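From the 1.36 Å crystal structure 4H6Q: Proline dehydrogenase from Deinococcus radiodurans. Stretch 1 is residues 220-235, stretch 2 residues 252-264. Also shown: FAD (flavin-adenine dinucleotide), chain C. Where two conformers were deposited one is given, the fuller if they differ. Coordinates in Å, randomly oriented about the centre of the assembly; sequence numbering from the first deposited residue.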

# COMPACT_ATOMS: atom_id res chain seq x y z
N HIS A 220 1.02 -2.92 17.47
CA HIS A 220 2.17 -3.14 16.61
C HIS A 220 3.39 -2.34 17.13
O HIS A 220 4.52 -2.87 17.18
CB HIS A 220 1.89 -2.79 15.14
CG HIS A 220 2.62 -3.70 14.19
ND1 HIS A 220 2.50 -5.08 14.27
CD2 HIS A 220 3.42 -3.43 13.12
CE1 HIS A 220 3.21 -5.62 13.27
NE2 HIS A 220 3.75 -4.64 12.56
N LEU A 221 3.14 -1.10 17.54
CA LEU A 221 4.21 -0.27 18.09
C LEU A 221 4.74 -0.84 19.40
O LEU A 221 5.96 -0.84 19.66
CB LEU A 221 3.73 1.15 18.31
CG LEU A 221 3.46 1.95 17.03
CD1 LEU A 221 2.78 3.26 17.40
CD2 LEU A 221 4.78 2.22 16.26
N LYS A 222 3.86 -1.34 20.26
CA LYS A 222 4.32 -1.87 21.55
C LYS A 222 5.15 -3.13 21.31
O LYS A 222 6.06 -3.45 22.12
CB LYS A 222 3.13 -2.20 22.48
CG LYS A 222 2.47 -0.98 23.12
CD LYS A 222 1.27 -1.43 23.98
CE LYS A 222 0.37 -0.26 24.30
NZ LYS A 222 -0.64 -0.58 25.34
N ALA A 223 4.82 -3.86 20.24
CA ALA A 223 5.54 -5.08 19.88
C ALA A 223 6.91 -4.76 19.28
O ALA A 223 7.72 -5.67 19.05
CB ALA A 223 4.70 -5.96 18.92
N GLY A 224 7.15 -3.48 19.00
CA GLY A 224 8.46 -3.11 18.46
C GLY A 224 8.58 -3.33 16.96
O GLY A 224 9.71 -3.35 16.40
N ASN A 225 7.45 -3.46 16.26
CA ASN A 225 7.50 -3.70 14.82
C ASN A 225 7.29 -2.43 14.03
O ASN A 225 6.57 -1.52 14.51
CB ASN A 225 6.38 -4.70 14.47
CG ASN A 225 6.54 -6.00 15.18
OD1 ASN A 225 7.65 -6.50 15.31
ND2 ASN A 225 5.42 -6.56 15.65
N TYR A 226 7.91 -2.32 12.86
CA TYR A 226 7.77 -1.10 12.07
C TYR A 226 6.31 -0.97 11.59
O TYR A 226 5.71 -1.95 11.08
CB TYR A 226 8.78 -1.10 10.89
CG TYR A 226 8.92 0.29 10.31
CD1 TYR A 226 9.92 1.12 10.81
CD2 TYR A 226 8.02 0.80 9.37
CE1 TYR A 226 10.05 2.39 10.36
CE2 TYR A 226 8.14 2.12 8.89
CZ TYR A 226 9.16 2.91 9.40
OH TYR A 226 9.33 4.21 8.94
N THR A 227 5.73 0.20 11.82
CA THR A 227 4.29 0.38 11.60
C THR A 227 4.09 1.52 10.64
O THR A 227 4.67 2.60 10.83
CB THR A 227 3.61 0.72 12.95
OG1 THR A 227 3.89 -0.33 13.89
CG2 THR A 227 2.14 0.80 12.81
N ASN A 228 3.24 1.30 9.62
CA ASN A 228 2.87 2.39 8.70
C ASN A 228 1.45 2.81 9.05
O ASN A 228 0.52 1.99 8.92
CB ASN A 228 3.01 1.96 7.22
CG ASN A 228 4.31 1.26 6.95
OD1 ASN A 228 5.39 1.86 7.12
ND2 ASN A 228 4.26 -0.03 6.57
N VAL A 229 1.30 4.05 9.50
CA VAL A 229 0.00 4.55 9.95
C VAL A 229 -0.66 5.22 8.75
O VAL A 229 -0.46 6.42 8.49
CB VAL A 229 0.19 5.51 11.14
CG1 VAL A 229 -1.17 6.03 11.66
CG2 VAL A 229 0.93 4.80 12.28
N ALA A 230 -1.37 4.40 7.95
CA ALA A 230 -1.92 4.85 6.67
C ALA A 230 -3.36 5.33 6.85
O ALA A 230 -4.29 4.51 6.89
CB ALA A 230 -1.87 3.70 5.66
N THR A 231 -3.52 6.64 6.97
CA THR A 231 -4.83 7.25 7.14
C THR A 231 -4.74 8.74 6.90
O THR A 231 -3.64 9.33 7.03
CB THR A 231 -5.40 6.99 8.58
OG1 THR A 231 -6.74 7.50 8.67
CG2 THR A 231 -4.56 7.68 9.69
N HIS A 232 -5.87 9.35 6.54
CA HIS A 232 -5.95 10.81 6.44
C HIS A 232 -6.83 11.38 7.57
O HIS A 232 -7.18 12.56 7.57
CB HIS A 232 -6.50 11.25 5.09
CG HIS A 232 -5.98 10.44 3.94
ND1 HIS A 232 -6.63 9.30 3.49
CD2 HIS A 232 -4.88 10.59 3.14
CE1 HIS A 232 -5.95 8.77 2.49
NE2 HIS A 232 -4.88 9.54 2.25
N ASP A 233 -7.18 10.52 8.53
CA ASP A 233 -8.07 10.91 9.64
C ASP A 233 -7.24 11.64 10.72
O ASP A 233 -6.43 11.04 11.41
CB ASP A 233 -8.74 9.65 10.21
CG ASP A 233 -9.67 9.93 11.35
OD1 ASP A 233 -9.56 10.95 12.07
OD2 ASP A 233 -10.54 9.05 11.58
N GLU A 234 -7.45 12.95 10.84
CA GLU A 234 -6.63 13.78 11.70
C GLU A 234 -6.80 13.44 13.18
O GLU A 234 -5.85 13.59 13.98
CB GLU A 234 -6.96 15.25 11.48
CG GLU A 234 -5.91 15.97 10.74
CD GLU A 234 -5.98 17.47 10.83
OE1 GLU A 234 -6.88 18.01 10.15
OE2 GLU A 234 -5.17 18.11 11.57
N ARG A 235 -8.00 13.01 13.57
CA ARG A 235 -8.23 12.62 14.97
C ARG A 235 -7.33 11.42 15.31
O ARG A 235 -6.71 11.37 16.39
CB ARG A 235 -9.68 12.25 15.24
PA FAD C . -11.78 8.17 6.43
O1A FAD C . -12.42 8.03 7.82
O2A FAD C . -12.43 7.49 5.30
O5B FAD C . -11.57 9.58 5.97
C5B FAD C . -10.90 10.51 6.82
C4B FAD C . -10.78 11.89 6.21
O4B FAD C . -9.75 11.83 5.24
C3B FAD C . -11.97 12.34 5.45
O3B FAD C . -13.01 12.90 6.25
C2B FAD C . -11.36 13.30 4.50
O2B FAD C . -10.98 14.50 5.14
C1B FAD C . -10.13 12.55 4.10
N9A FAD C . -10.32 11.63 2.98
C8A FAD C . -10.14 10.25 3.00
N7A FAD C . -10.39 9.71 1.81
C5A FAD C . -10.73 10.75 0.96
C6A FAD C . -11.10 10.82 -0.37
N6A FAD C . -11.16 9.65 -1.19
N1A FAD C . -11.38 12.03 -0.89
C2A FAD C . -11.32 13.16 -0.16
N3A FAD C . -10.97 13.15 1.14
C4A FAD C . -10.67 11.98 1.69
N1 FAD C . -7.17 -0.30 2.31
C2 FAD C . -7.15 -1.61 1.95
O2 FAD C . -8.25 -2.30 2.14
N3 FAD C . -6.04 -2.23 1.43
C4 FAD C . -4.85 -1.52 1.24
O4 FAD C . -3.78 -2.14 0.71
C4X FAD C . -4.82 -0.11 1.61
N5 FAD C . -3.68 0.64 1.44
C5X FAD C . -3.72 1.95 1.84
C6 FAD C . -2.57 2.74 1.69
C7 FAD C . -2.57 4.09 2.13
C7M FAD C . -1.32 4.95 1.97
C8 FAD C . -3.75 4.62 2.71
C8M FAD C . -3.79 6.05 3.19
C9 FAD C . -4.90 3.84 2.82
C9A FAD C . -4.89 2.52 2.41
N10 FAD C . -6.06 1.74 2.57
C10 FAD C . -6.03 0.44 2.16
C1' FAD C . -7.26 2.27 3.19
C2' FAD C . -8.36 2.73 2.28
O2' FAD C . -7.72 3.22 1.10
C3' FAD C . -9.10 3.63 3.30
O3' FAD C . -10.20 3.04 3.92
C4' FAD C . -9.43 5.01 2.89
O4' FAD C . -8.21 5.59 2.58
C5' FAD C . -10.10 5.71 4.06
O5' FAD C . -9.43 6.90 4.32
P FAD C . -8.98 7.34 5.78
O1P FAD C . -8.24 6.31 6.69
O2P FAD C . -8.38 8.75 5.53
O3P FAD C . -10.33 7.73 6.58
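Stretch 2, residues 252-264: DAFEFQMLYGIRR

Stretch 2 lies beside stretch 1 as a neighbouring parallel β-strand, the two burying 890 Å² between them. Strand 227-230 follows a helix that closes in a Schellman motif at G224; strand 254-259 runs in the same direction, with an angle of 33° between the N-to-C directions (signed crossing angle -33°) and a closest axial approach of 4.4 Å. The register pairs N228 with E255 (CA to CA 5.1 Å), V229 with F256 (4.6 Å) and A230 with Q257 (4.3 Å), so the CA spacing narrows from N228 to A230. V229 turns both its backbone groups to stretch 2, on the residues flanking F256: V229 N donates to E255 O (2.7 Å) and V229 O accepts from Q257 N (2.9 Å). E255 N to T227 O (3.1 Å) precedes this pair, and a weak bond from T231 N to Q257 O (3.1 Å) follows it. Beyond the strand, a type II turn from L259 to I262, with G261 at positive phi, brings R263 back toward stretch 1.

Side chains alternate across the sheet. On one face V229 CB packs against F256 CD1 (3.8 Å), while F254 CB meets L221 CD2 (3.9 Å) from the preceding helix. On the other, A230 CB lies 3.9 Å from Q257 CB, and Q257 NE2 donates to E255 OE1 (2.9 Å). Y226 lies against F254 and E255: F254 CA sits over one face of its ring, and Y226 OH donates to E255 OE2 (2.7 Å).

H232 links both stretches to the cofactor. Its NE2 accepts from L259 N (2.9 Å), whereas its ND1 donates to FAD O2P (2.7 Å), and I262 CG2 makes a CH-pi contact over one face of the H232 ring, 3.5 Å from its centroid. A salt bridge between E234 OE1 and R263 NH1 (3.2 Å) completes the contact.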

# COMPACT_ATOMS: atom_id res chain seq x y z
N ASP A 252 11.86 7.58 14.10
CA ASP A 252 12.42 6.71 13.07
C ASP A 252 11.78 5.31 13.09
O ASP A 252 12.14 4.45 12.26
CB ASP A 252 13.92 6.53 13.33
CG ASP A 252 14.20 5.91 14.75
OD1 ASP A 252 13.66 6.42 15.80
OD2 ASP A 252 15.02 4.93 14.83
N ALA A 253 10.86 5.07 14.03
CA ALA A 253 10.34 3.70 14.24
C ALA A 253 8.99 3.44 13.56
O ALA A 253 8.43 2.34 13.71
CB ALA A 253 10.22 3.45 15.74
N PHE A 254 8.48 4.42 12.84
CA PHE A 254 7.15 4.28 12.20
C PHE A 254 7.03 5.41 11.23
O PHE A 254 7.84 6.35 11.27
CB PHE A 254 6.01 4.36 13.24
CG PHE A 254 5.81 5.71 13.80
CD1 PHE A 254 4.86 6.57 13.28
CD2 PHE A 254 6.67 6.19 14.81
CE1 PHE A 254 4.72 7.88 13.78
CE2 PHE A 254 6.53 7.48 15.30
CZ PHE A 254 5.57 8.31 14.81
N GLU A 255 6.02 5.37 10.36
CA GLU A 255 5.78 6.49 9.44
C GLU A 255 4.28 6.62 9.24
O GLU A 255 3.52 5.63 9.38
CB GLU A 255 6.48 6.31 8.10
CG GLU A 255 6.01 5.09 7.27
CD GLU A 255 7.00 4.70 6.23
OE1 GLU A 255 6.60 4.38 5.07
OE2 GLU A 255 8.23 4.66 6.55
N PHE A 256 3.87 7.84 8.92
CA PHE A 256 2.51 8.09 8.42
C PHE A 256 2.52 7.86 6.92
O PHE A 256 3.52 8.11 6.23
CB PHE A 256 2.08 9.53 8.72
CG PHE A 256 1.86 9.79 10.18
CD1 PHE A 256 0.76 9.23 10.84
CD2 PHE A 256 2.82 10.49 10.91
CE1 PHE A 256 0.58 9.46 12.20
CE2 PHE A 256 2.64 10.73 12.24
CZ PHE A 256 1.52 10.20 12.92
N GLN A 257 1.37 7.37 6.41
CA GLN A 257 1.21 7.21 4.96
C GLN A 257 -0.12 7.75 4.51
O GLN A 257 -1.11 7.67 5.25
CB GLN A 257 1.31 5.74 4.53
CG GLN A 257 2.71 5.13 4.78
CD GLN A 257 2.86 3.74 4.17
OE1 GLN A 257 1.88 3.14 3.73
NE2 GLN A 257 4.08 3.21 4.17
N MET A 258 -0.14 8.36 3.30
CA MET A 258 -1.37 8.97 2.74
C MET A 258 -1.40 8.63 1.26
O MET A 258 -0.34 8.34 0.64
CB MET A 258 -1.29 10.50 2.85
CG MET A 258 -1.55 11.01 4.25
SD MET A 258 -0.06 11.12 5.20
CE MET A 258 -0.84 11.42 6.81
N LEU A 259 -2.60 8.69 0.67
CA LEU A 259 -2.74 8.53 -0.77
C LEU A 259 -2.37 9.83 -1.49
O LEU A 259 -2.70 10.94 -0.99
CB LEU A 259 -4.15 8.07 -1.16
CG LEU A 259 -4.65 6.75 -0.50
CD1 LEU A 259 -6.10 6.44 -1.01
CD2 LEU A 259 -3.73 5.61 -0.83
N TYR A 260 -1.75 9.69 -2.65
CA TYR A 260 -1.44 10.86 -3.49
C TYR A 260 -2.67 11.75 -3.63
O TYR A 260 -3.78 11.26 -3.99
CB TYR A 260 -0.97 10.34 -4.85
CG TYR A 260 -0.56 11.39 -5.86
CD1 TYR A 260 0.58 12.20 -5.70
CD2 TYR A 260 -1.30 11.55 -7.03
CE1 TYR A 260 0.97 13.11 -6.75
CE2 TYR A 260 -0.96 12.44 -7.99
CZ TYR A 260 0.14 13.20 -7.86
OH TYR A 260 0.38 14.09 -8.90
N GLY A 261 -2.51 13.06 -3.38
CA GLY A 261 -3.59 14.01 -3.59
C GLY A 261 -4.51 14.24 -2.43
O GLY A 261 -5.39 15.10 -2.53
N ILE A 262 -4.36 13.48 -1.34
CA ILE A 262 -5.31 13.58 -0.22
C ILE A 262 -4.61 14.13 1.01
O ILE A 262 -3.60 13.57 1.49
CB ILE A 262 -6.01 12.22 0.08
CG1 ILE A 262 -6.66 11.64 -1.18
CG2 ILE A 262 -7.05 12.40 1.23
CD1 ILE A 262 -7.46 10.32 -0.99
N ARG A 263 -5.08 15.29 1.48
CA ARG A 263 -4.47 15.99 2.63
C ARG A 263 -2.99 16.28 2.42
O ARG A 263 -2.15 16.00 3.29
CB ARG A 263 -4.73 15.29 3.98
CG ARG A 263 -6.25 15.22 4.38
CD ARG A 263 -6.96 16.58 4.43
NE ARG A 263 -6.28 17.59 5.25
CZ ARG A 263 -6.50 17.77 6.56
NH1 ARG A 263 -7.36 16.98 7.21
NH2 ARG A 263 -5.89 18.76 7.22
N ARG A 264 -2.67 16.86 1.27
CA ARG A 264 -1.32 17.33 0.99
C ARG A 264 -0.82 18.28 2.10
O ARG A 264 0.37 18.27 2.45
CB ARG A 264 -1.26 18.03 -0.37
CG ARG A 264 -1.43 17.10 -1.55
CD ARG A 264 -1.37 17.87 -2.89
O HOH W 1 8.12 0.42 15.68
O HOH W 2 -8.74 14.65 6.70